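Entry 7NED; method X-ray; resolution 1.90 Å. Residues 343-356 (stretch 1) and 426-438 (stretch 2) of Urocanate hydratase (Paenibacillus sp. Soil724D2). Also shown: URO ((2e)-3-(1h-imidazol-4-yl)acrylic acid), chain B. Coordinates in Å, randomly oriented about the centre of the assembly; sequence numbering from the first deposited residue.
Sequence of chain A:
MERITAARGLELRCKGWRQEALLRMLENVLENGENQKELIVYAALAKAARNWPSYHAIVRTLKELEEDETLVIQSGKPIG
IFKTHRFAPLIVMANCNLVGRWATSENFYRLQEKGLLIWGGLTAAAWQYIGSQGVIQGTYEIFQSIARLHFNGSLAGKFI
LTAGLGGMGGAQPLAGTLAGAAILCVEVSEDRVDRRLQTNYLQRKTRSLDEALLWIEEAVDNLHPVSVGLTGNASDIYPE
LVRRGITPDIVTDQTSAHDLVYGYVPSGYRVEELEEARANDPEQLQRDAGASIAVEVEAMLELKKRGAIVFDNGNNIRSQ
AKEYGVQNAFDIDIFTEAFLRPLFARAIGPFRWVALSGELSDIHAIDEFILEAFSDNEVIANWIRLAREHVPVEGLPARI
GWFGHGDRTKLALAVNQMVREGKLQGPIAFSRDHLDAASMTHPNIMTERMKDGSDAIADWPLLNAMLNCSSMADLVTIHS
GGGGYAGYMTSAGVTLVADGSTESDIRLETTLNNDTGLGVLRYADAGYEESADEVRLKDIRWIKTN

Stretch 1 343-356: LFARAIGPFRWVAL
Stretch 2, residues 426-438: GPIAFSRDHLDAA

Residues 343-356 and 426-438 are joined chiefly by two antiparallel strands, 351-355 and 428-432, whose axes approach to 4.5 Å with 152° between their N-to-C directions. The contact buries 951 Å², both sides summed. Extended phi/psi values, such as -149/162 at Arg352 and -112/138 at Phe430, support the assignment.

The register follows from the hydrogen bonds. Arg352 pairs with Ser431 in both directions, Arg352 N to Ser431 O at 3.0 Å and Ser431 N to Arg352 O at 2.9 Å; Val354 pairs likewise with Ala429, Val354 N to Ala429 O at 2.8 Å and Ala429 N to Val354 O at 3.0 Å. Leu356 N to Pro427 O (3.2 Å) extends the ladder at one end, and a weak bond from Asp433 N to Pro350 O (3.4 Å) extends it at the other. Between these lie the non-hydrogen-bonded pairs Phe351-Arg432, Trp353-Phe430 and Ala355-Ile428, with CA-CA distances of 4.4, 4.3 and 5.0 Å. Here CA-H...O contacts supplement the ladder, the shortest from Trp353 CA to Ala429 O at 2.9 Å.

Arg352 covers the most surface, 70 Å². Its side chain leaves the sheet on the face shared with Ser431, Val354 and Ala429, and chi1 58° (p), chi2 -169° (t), chi3 58° (p) and chi4 179° bring its end back across stretch 2. NH2 lies 3.4 Å from Asp433 CB, while Asp433 N and Arg432 C lie over one face of the guanidinium. Arg352 NH1 reaches URO OAB at 2.9 Å and Arg352 NH2 reaches URO OAA at 2.6 Å, with N-H...O angles of 171° and 162°. These two hydrogen bonds let a buried cation meet the carboxylate of urocanate, the substrate implied by the enzyme's name.

Leu356 covers 69 Å². With chi1 -61° (m) and chi2 157° (t), its CD1 sits 4.1 Å from Pro427 CB and 4.0 Å from Ala429 CB. The small Ala429 thus packs against both this methyl and Val354, whose CB is 4.4 Å from Ala429 CB.

Phe344 covers 68 Å² and is the first residue of the type I turn Phe344-Ala347. Its chi1 of -61° (m) and chi2 of -34° place CZ 3.9 Å from Leu435 CD2, and its carbonyl O is 3.3 Å from Ala437 CB. Nearby, Gly349 (phi/psi -160/-178) leaves space for Asp436: an ideal CB would lie 1.9 Å from Asp436 OD1. One water O lies 2.6 Å from Asp436 OD1, to which it donates, and 2.9 Å from Ala437 N, from which it accepts; it also donates a weak bond to Ile348 O at 2.9 Å.

On the other face of the sheet, Phe430 (chi1 -75°, m; chi2 93°) meets Phe351 (chi1 -175°, t; chi2 70°). Their planes differ by 16°, but the centroids are 5.3 Å apart and the rings barely overlap; the closest atoms are Phe351 CZ and Phe430 CD2, at 3.3 Å. Trp353 (chi1 45°, p; chi2 100°) places CB 3.7 Å from both Phe430 CD2 and Ile428 CG2.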

ATOM      1  N   LEU A 343       4.611 -14.729 -20.146  1.00 15.83           N
ATOM      2  CA  LEU A 343       5.875 -14.600 -19.433  1.00 13.36           C
ATOM      3  C   LEU A 343       5.637 -14.244 -17.963  1.00 15.19           C
ATOM      4  O   LEU A 343       6.200 -14.861 -17.047  1.00 18.32           O
ATOM      5  CB  LEU A 343       6.711 -13.522 -20.114  1.00 15.95           C
ATOM      6  CG  LEU A 343       7.095 -13.826 -21.584  1.00 16.57           C
ATOM      7  CD1 LEU A 343       7.841 -12.666 -22.179  1.00 19.95           C
ATOM      8  CD2 LEU A 343       7.943 -15.098 -21.626  1.00 18.86           C
ATOM      9  N   PHE A 344       4.826 -13.218 -17.718  1.00 16.03           N
ATOM     10  CA  PHE A 344       4.536 -12.829 -16.348  1.00 18.05           C
ATOM     11  C   PHE A 344       4.005 -14.005 -15.536  1.00 18.91           C
ATOM     12  O   PHE A 344       4.293 -14.118 -14.338  1.00 18.13           O
ATOM     13  CB  PHE A 344       3.520 -11.677 -16.331  1.00 16.23           C
ATOM     14  CG  PHE A 344       4.001 -10.427 -17.039  1.00 16.84           C
ATOM     15  CD1 PHE A 344       5.336 -10.065 -17.010  1.00 18.45           C
ATOM     16  CD2 PHE A 344       3.108  -9.608 -17.712  1.00 19.58           C
ATOM     17  CE1 PHE A 344       5.774  -8.901 -17.639  1.00 15.45           C
ATOM     18  CE2 PHE A 344       3.541  -8.438 -18.335  1.00 17.35           C
ATOM     19  CZ  PHE A 344       4.886  -8.106 -18.312  1.00 17.79           C
ATOM     20  N   ALA A 345       3.255 -14.904 -16.176  1.00 16.93           N
ATOM     21  CA  ALA A 345       2.652 -16.019 -15.467  1.00 18.80           C
ATOM     22  C   ALA A 345       3.694 -16.981 -14.914  1.00 17.55           C
ATOM     23  O   ALA A 345       3.396 -17.720 -13.964  1.00 18.14           O
ATOM     24  CB  ALA A 345       1.671 -16.743 -16.382  1.00 20.29           C
ATOM     25  N   ARG A 346       4.917 -16.947 -15.428  1.00 16.62           N
ATOM     26  CA  ARG A 346       6.024 -17.707 -14.861  1.00 15.75           C
ATOM     27  C   ARG A 346       7.013 -16.808 -14.159  1.00 16.12           C
ATOM     28  O   ARG A 346       8.135 -17.242 -13.850  1.00 17.31           O
ATOM     29  CB  ARG A 346       6.741 -18.527 -15.949  1.00 17.41           C
ATOM     30  CG  ARG A 346       5.870 -19.536 -16.671  1.00 19.90           C
ATOM     31  CD  ARG A 346       6.698 -20.508 -17.563  1.00 20.95           C
ATOM     32  NE  ARG A 346       5.792 -21.427 -18.272  1.00 23.56           N
ATOM     33  CZ  ARG A 346       5.521 -22.679 -17.897  1.00 24.93           C
ATOM     34  NH1 ARG A 346       6.117 -23.217 -16.841  1.00 18.19           N
ATOM     35  NH2 ARG A 346       4.661 -23.408 -18.601  1.00 26.26           N
ATOM     36  N   ALA A 347       6.630 -15.552 -13.926  1.00 17.09           N
ATOM     37  CA  ALA A 347       7.490 -14.548 -13.300  1.00 17.75           C
ATOM     38  C   ALA A 347       8.757 -14.324 -14.116  1.00 17.18           C
ATOM     39  O   ALA A 347       9.792 -13.942 -13.570  1.00 15.42           O
ATOM     40  CB  ALA A 347       7.840 -14.918 -11.848  1.00 12.98           C
ATOM     41  N   ILE A 348       8.692 -14.567 -15.425  1.00 16.08           N
ATOM     42  CA  ILE A 348       9.743 -14.057 -16.305  1.00 14.98           C
ATOM     43  C   ILE A 348       9.531 -12.558 -16.462  1.00 16.20           C
ATOM     44  O   ILE A 348       8.428 -12.101 -16.804  1.00 16.44           O
ATOM     45  CB  ILE A 348       9.715 -14.785 -17.656  1.00 16.41           C
ATOM     46  CG1 ILE A 348       9.848 -16.297 -17.437  1.00 17.53           C
ATOM     47  CG2 ILE A 348      10.862 -14.262 -18.568  1.00 15.91           C
ATOM     48  CD1 ILE A 348       9.339 -17.169 -18.592  1.00 18.71           C
ATOM     49  N   GLY A 349      10.559 -11.771 -16.177  1.00 15.98           N
ATOM     50  CA  GLY A 349      10.345 -10.346 -16.148  1.00 16.87           C
ATOM     51  C   GLY A 349      11.604  -9.533 -16.292  1.00 17.13           C
ATOM     52  O   GLY A 349      12.695 -10.080 -16.438  1.00 16.86           O
ATOM     53  N   PRO A 350      11.468  -8.195 -16.230  1.00 16.57           N
ATOM     54  CA  PRO A 350      12.549  -7.272 -16.651  1.00 14.85           C
ATOM     55  C   PRO A 350      13.683  -7.111 -15.647  1.00 18.32           C
ATOM     56  O   PRO A 350      13.991  -6.016 -15.171  1.00 16.10           O
ATOM     57  CB  PRO A 350      11.784  -5.964 -16.900  1.00 15.20           C
ATOM     58  CG  PRO A 350      10.520  -6.084 -16.055  1.00 16.13           C
ATOM     59  CD  PRO A 350      10.155  -7.524 -16.202  1.00 15.41           C
ATOM     60  N   PHE A 351      14.392  -8.211 -15.411  1.00 15.47           N
ATOM     61  CA  PHE A 351      15.509  -8.217 -14.478  1.00 15.89           C
ATOM     62  C   PHE A 351      16.693  -7.473 -15.095  1.00 15.43           C
ATOM     63  O   PHE A 351      16.878  -7.486 -16.308  1.00 16.75           O
ATOM     64  CB  PHE A 351      15.786  -9.684 -14.111  1.00 13.97           C
ATOM     65  CG  PHE A 351      16.826  -9.882 -13.063  1.00 18.30           C
ATOM     66  CD1 PHE A 351      16.495  -9.484 -11.745  1.00 14.70           C
ATOM     67  CD2 PHE A 351      17.793 -10.850 -13.207  1.00 16.99           C
ATOM     68  CE1 PHE A 351      17.335  -9.720 -10.679  1.00 17.79           C
ATOM     69  CE2 PHE A 351      18.622 -11.161 -12.124  1.00 16.45           C
ATOM     70  CZ  PHE A 351      18.386 -10.600 -10.840  1.00 18.05           C
ATOM     71  N   ARG A 352      17.440  -6.746 -14.279  1.00 15.57           N
ATOM     72  CA  ARG A 352      18.501  -5.893 -14.813  1.00 16.80           C
ATOM     73  C   ARG A 352      19.621  -5.816 -13.789  1.00 14.03           C
ATOM     74  O   ARG A 352      19.425  -6.095 -12.607  1.00 16.30           O
ATOM     75  CB  ARG A 352      17.956  -4.495 -15.141  1.00 16.30           C
ATOM     76  CG  ARG A 352      17.329  -3.834 -13.874  1.00 16.95           C
ATOM     77  CD  ARG A 352      16.537  -2.565 -14.170  1.00 17.84           C
ATOM     78  NE  ARG A 352      15.424  -2.753 -15.116  1.00 18.01           N
ATOM     79  CZ  ARG A 352      14.603  -1.772 -15.487  1.00 18.17           C
ATOM     80  NH1 ARG A 352      14.738  -0.551 -14.964  1.00 17.71           N
ATOM     81  NH2 ARG A 352      13.663  -1.991 -16.401  1.00 16.69           N
ATOM     82  N   TRP A 353      20.804  -5.412 -14.237  1.00 14.62           N
ATOM     83  CA  TRP A 353      21.918  -5.286 -13.315  1.00 14.61           C
ATOM     84  C   TRP A 353      22.825  -4.166 -13.787  1.00 15.42           C
ATOM     85  O   TRP A 353      22.818  -3.796 -14.953  1.00 15.04           O
ATOM     86  CB  TRP A 353      22.683  -6.608 -13.176  1.00 14.96           C
ATOM     87  CG  TRP A 353      22.968  -7.298 -14.468  1.00 17.42           C
ATOM     88  CD1 TRP A 353      24.146  -7.273 -15.160  1.00 13.62           C
ATOM     89  CD2 TRP A 353      22.090  -8.167 -15.197  1.00 16.91           C
ATOM     90  NE1 TRP A 353      24.053  -8.072 -16.261  1.00 15.35           N
ATOM     91  CE2 TRP A 353      22.798  -8.612 -16.326  1.00 15.15           C
ATOM     92  CE3 TRP A 353      20.763  -8.599 -15.009  1.00 16.20           C
ATOM     93  CZ2 TRP A 353      22.241  -9.459 -17.278  1.00 14.97           C
ATOM     94  CZ3 TRP A 353      20.199  -9.455 -15.961  1.00 13.59           C
ATOM     95  CH2 TRP A 353      20.940  -9.879 -17.078  1.00 16.77           C
ATOM     96  N   VAL A 354      23.563  -3.588 -12.850  1.00 14.63           N
ATOM     97  CA  VAL A 354      24.379  -2.410 -13.118  1.00 16.68           C
ATOM     98  C   VAL A 354      25.789  -2.649 -12.612  1.00 19.02           C
ATOM     99  O   VAL A 354      25.971  -3.068 -11.465  1.00 16.27           O
ATOM    100  CB  VAL A 354      23.776  -1.164 -12.454  1.00 16.99           C
ATOM    101  CG1 VAL A 354      24.697   0.073 -12.626  1.00 18.53           C
ATOM    102  CG2 VAL A 354      22.389  -0.890 -13.058  1.00 15.28           C
ATOM    103  N   ALA A 355      26.785  -2.341 -13.449  1.00 14.87           N
ATOM    104  CA  ALA A 355      28.186  -2.476 -13.045  1.00 17.29           C
ATOM    105  C   ALA A 355      28.575  -1.215 -12.277  1.00 18.72           C
ATOM    106  O   ALA A 355      28.908  -0.193 -12.871  1.00 17.57           O
ATOM    107  CB  ALA A 355      29.075  -2.671 -14.269  1.00 16.93           C
ATOM    108  N   LEU A 356      28.511  -1.272 -10.947  1.00 17.71           N
ATOM    109  CA  LEU A 356      28.792  -0.092 -10.134  1.00 16.87           C
ATOM    110  C   LEU A 356      30.232   0.394 -10.278  1.00 19.69           C
ATOM    111  O   LEU A 356      30.519   1.571  -9.995  1.00 20.49           O
ATOM    112  CB  LEU A 356      28.491  -0.411  -8.678  1.00 15.26           C
ATOM    113  CG  LEU A 356      27.018  -0.778  -8.473  1.00 16.03           C
ATOM    114  CD1 LEU A 356      26.824  -1.631  -7.205  1.00 16.45           C
ATOM    115  CD2 LEU A 356      26.149   0.468  -8.410  1.00 14.94           C
ATOM    116  N   GLY A 426      34.123  -4.748  -9.592  1.00 21.54           N
ATOM    117  CA  GLY A 426      33.423  -4.144  -8.488  1.00 19.51           C
ATOM    118  C   GLY A 426      32.053  -4.760  -8.348  1.00 18.89           C
ATOM    119  O   GLY A 426      31.619  -5.572  -9.176  1.00 18.61           O
ATOM    120  N   PRO A 427      31.326  -4.356  -7.313  1.00 17.62           N
ATOM    121  CA  PRO A 427      30.013  -4.954  -7.057  1.00 15.52           C
ATOM    122  C   PRO A 427      29.004  -4.671  -8.156  1.00 15.46           C
ATOM    123  O   PRO A 427      29.139  -3.751  -8.962  1.00 16.32           O
ATOM    124  CB  PRO A 427      29.576  -4.305  -5.731  1.00 14.99           C
ATOM    125  CG  PRO A 427      30.882  -3.927  -5.079  1.00 20.98           C
ATOM    126  CD  PRO A 427      31.745  -3.455  -6.234  1.00 17.95           C
ATOM    127  N   ILE A 428      27.941  -5.466  -8.141  1.00 16.41           N
ATOM    128  CA  ILE A 428      26.897  -5.405  -9.157  1.00 15.43           C
ATOM    129  C   ILE A 428      25.569  -5.178  -8.449  1.00 16.12           C
ATOM    130  O   ILE A 428      25.259  -5.849  -7.456  1.00 16.67           O
ATOM    131  CB  ILE A 428      26.844  -6.691 -10.004  1.00 16.77           C
ATOM    132  CG1 ILE A 428      28.202  -6.966 -10.674  1.00 13.44           C
ATOM    133  CG2 ILE A 428      25.667  -6.647 -10.984  1.00 14.51           C
ATOM    134  CD1 ILE A 428      28.584  -5.935 -11.768  1.00 15.36           C
ATOM    135  N   ALA A 429      24.786  -4.242  -8.947  1.00 16.17           N
ATOM    136  CA  ALA A 429      23.453  -4.028  -8.393  1.00 16.61           C
ATOM    137  C   ALA A 429      22.452  -4.739  -9.282  1.00 16.72           C
ATOM    138  O   ALA A 429      22.568  -4.685 -10.509  1.00 16.44           O
ATOM    139  CB  ALA A 429      23.124  -2.540  -8.314  1.00 15.02           C
ATOM    140  N   PHE A 430      21.489  -5.426  -8.660  1.00 15.34           N
ATOM    141  CA  PHE A 430      20.410  -6.109  -9.361  1.00 14.15           C
ATOM    142  C   PHE A 430      19.085  -5.420  -9.067  1.00 18.90           C
ATOM    143  O   PHE A 430      18.806  -5.039  -7.926  1.00 14.75           O
ATOM    144  CB  PHE A 430      20.310  -7.571  -8.938  1.00 16.29           C
ATOM    145  CG  PHE A 430      21.386  -8.443  -9.519  1.00 17.05           C
ATOM    146  CD1 PHE A 430      22.569  -8.685  -8.818  1.00 15.58           C
ATOM    147  CD2 PHE A 430      21.220  -9.001 -10.801  1.00 15.02           C
ATOM    148  CE1 PHE A 430      23.572  -9.502  -9.395  1.00 20.37           C
ATOM    149  CE2 PHE A 430      22.181  -9.798 -11.349  1.00 15.09           C
ATOM    150  CZ  PHE A 430      23.375 -10.032 -10.654  1.00 16.82           C
ATOM    151  N   SER A 431      18.259  -5.266 -10.087  1.00 16.00           N
ATOM    152  CA  SER A 431      16.927  -4.744  -9.793  1.00 14.45           C
ATOM    153  C   SER A 431      16.008  -5.188 -10.923  1.00 17.27           C
ATOM    154  O   SER A 431      16.256  -6.210 -11.577  1.00 15.84           O
ATOM    155  CB  SER A 431      16.971  -3.221  -9.586  1.00 13.82           C
ATOM    156  OG  SER A 431      15.683  -2.702  -9.209  1.00 17.25           O
ATOM    157  N   ARG A 432      14.925  -4.451 -11.123  1.00 15.80           N
ATOM    158  CA  ARG A 432      14.013  -4.798 -12.187  1.00 16.09           C
ATOM    159  C   ARG A 432      13.046  -3.639 -12.332  1.00 15.97           C
ATOM    160  O   ARG A 432      12.942  -2.773 -11.459  1.00 15.64           O
ATOM    161  CB  ARG A 432      13.266  -6.103 -11.894  1.00 13.15           C
ATOM    162  CG  ARG A 432      12.574  -6.082 -10.467  1.00 13.37           C
ATOM    163  CD  ARG A 432      11.391  -7.084 -10.327  1.00 12.88           C
ATOM    164  NE  ARG A 432      10.910  -7.125  -8.935  1.00 13.55           N
ATOM    165  CZ  ARG A 432      10.116  -6.201  -8.381  1.00 12.54           C
ATOM    166  NH1 ARG A 432       9.716  -5.164  -9.104  1.00 12.34           N
ATOM    167  NH2 ARG A 432       9.720  -6.318  -7.098  1.00 12.86           N
ATOM    168  N   ASP A 433      12.353  -3.624 -13.454  1.00 13.28           N
ATOM    169  CA  ASP A 433      11.199  -2.745 -13.542  1.00 16.65           C
ATOM    170  C   ASP A 433      10.138  -3.225 -12.560  1.00 13.99           C
ATOM    171  O   ASP A 433      10.192  -4.358 -12.072  1.00 14.79           O
ATOM    172  CB  ASP A 433      10.639  -2.734 -14.971  1.00 18.04           C
ATOM    173  CG  ASP A 433       9.675  -1.564 -15.209  1.00 21.15           C
ATOM    174  OD1 ASP A 433       9.539  -0.674 -14.325  1.00 20.58           O
ATOM    175  OD2 ASP A 433       9.066  -1.525 -16.288  1.00 27.62           O
ATOM    176  N   HIS A 434       9.136  -2.378 -12.302  1.00 14.25           N
ATOM    177  CA  HIS A 434       8.017  -2.854 -11.472  1.00 14.08           C
ATOM    178  C   HIS A 434       7.005  -3.626 -12.285  1.00 15.79           C
ATOM    179  O   HIS A 434       6.106  -4.248 -11.701  1.00 17.25           O
ATOM    180  CB  HIS A 434       7.301  -1.696 -10.781  1.00 13.99           C
ATOM    181  CG  HIS A 434       8.175  -0.921  -9.848  1.00 16.48           C
ATOM    182  ND1 HIS A 434       7.657  -0.052  -8.913  1.00 15.68           N
ATOM    183  CD2 HIS A 434       9.525  -0.867  -9.709  1.00 15.64           C
ATOM    184  CE1 HIS A 434       8.646   0.484  -8.214  1.00 15.19           C
ATOM    185  NE2 HIS A 434       9.790   0.009  -8.679  1.00 14.39           N
ATOM    186  N   LEU A 435       7.141  -3.603 -13.619  1.00 16.30           N
ATOM    187  CA  LEU A 435       6.278  -4.375 -14.516  1.00 17.42           C
ATOM    188  C   LEU A 435       6.723  -5.827 -14.398  1.00 16.66           C
ATOM    189  O   LEU A 435       7.511  -6.338 -15.198  1.00 17.07           O
ATOM    190  CB  LEU A 435       6.388  -3.854 -15.955  1.00 16.72           C
ATOM    191  CG  LEU A 435       5.351  -4.406 -16.944  1.00 20.89           C
ATOM    192  CD1 LEU A 435       3.998  -3.678 -16.814  1.00 19.47           C
ATOM    193  CD2 LEU A 435       5.945  -4.358 -18.380  1.00 23.32           C
ATOM    194  N   ASP A 436       6.319  -6.491 -13.331  1.00 16.46           N
ATOM    195  CA  ASP A 436       6.778  -7.839 -13.008  1.00 16.61           C
ATOM    196  C   ASP A 436       5.649  -8.526 -12.228  1.00 19.10           C
ATOM    197  O   ASP A 436       4.866  -7.872 -11.594  1.00 15.32           O
ATOM    198  CB  ASP A 436       8.077  -7.747 -12.202  1.00 14.74           C
ATOM    199  CG  ASP A 436       8.895  -9.068 -12.133  1.00 18.92           C
ATOM    200  OD1 ASP A 436       9.028  -9.740 -13.098  1.00 18.65           O
ATOM    201  OD2 ASP A 436       9.441  -9.373 -11.105  1.00 20.15           O
ATOM    202  N   ALA A 437       5.629  -9.831 -12.307  1.00 15.73           N
ATOM    203  CA  ALA A 437       4.598 -10.632 -11.743  1.00 15.92           C
ATOM    204  C   ALA A 437       3.927 -10.232 -10.414  1.00 19.65           C
ATOM    205  O   ALA A 437       2.831  -9.870 -10.485  1.00 24.12           O
ATOM    206  CB  ALA A 437       4.925 -12.083 -11.792  1.00 17.00           C
ATOM    207  N   ALA A 438       4.538 -10.234  -9.268  1.00 18.72           N
ATOM    208  CA  ALA A 438       3.663  -9.830  -8.084  1.00 21.88           C
ATOM    209  C   ALA A 438       3.796  -8.359  -7.715  1.00 19.91           C
ATOM    210  O   ALA A 438       3.389  -7.950  -6.703  1.00 17.43           O
ATOM    211  CB  ALA A 438       3.802 -10.743  -6.930  1.00 22.55           C
TER
HETATM  212  OAA URO B 701      12.482   0.249 -17.074  0.69 21.59           O
HETATM  213  CAI URO B 701      12.288   1.277 -16.298  0.69 14.42           C
HETATM  214  OAB URO B 701      13.135   1.764 -15.659  0.69 14.11           O
HETATM  215  CAC URO B 701      10.936   1.847 -16.177  0.69 25.17           C
HETATM  216  CAD URO B 701       9.947   1.322 -16.851  0.69 26.90           C
HETATM  217  CAJ URO B 701       8.726   1.998 -16.616  0.69 25.48           C
HETATM  218  CAF URO B 701       7.575   1.930 -17.344  0.69 28.08           C
HETATM  219  NAH URO B 701       6.672   2.866 -16.916  0.69 29.29           N
HETATM  220  CAE URO B 701       7.275   3.488 -15.929  0.69 24.87           C
HETATM  221  NAG URO B 701       8.518   3.004 -15.710  0.69 26.80           N
HETATM  222  O   HOH W   1       7.256 -11.360 -14.218  1.00 17.19           O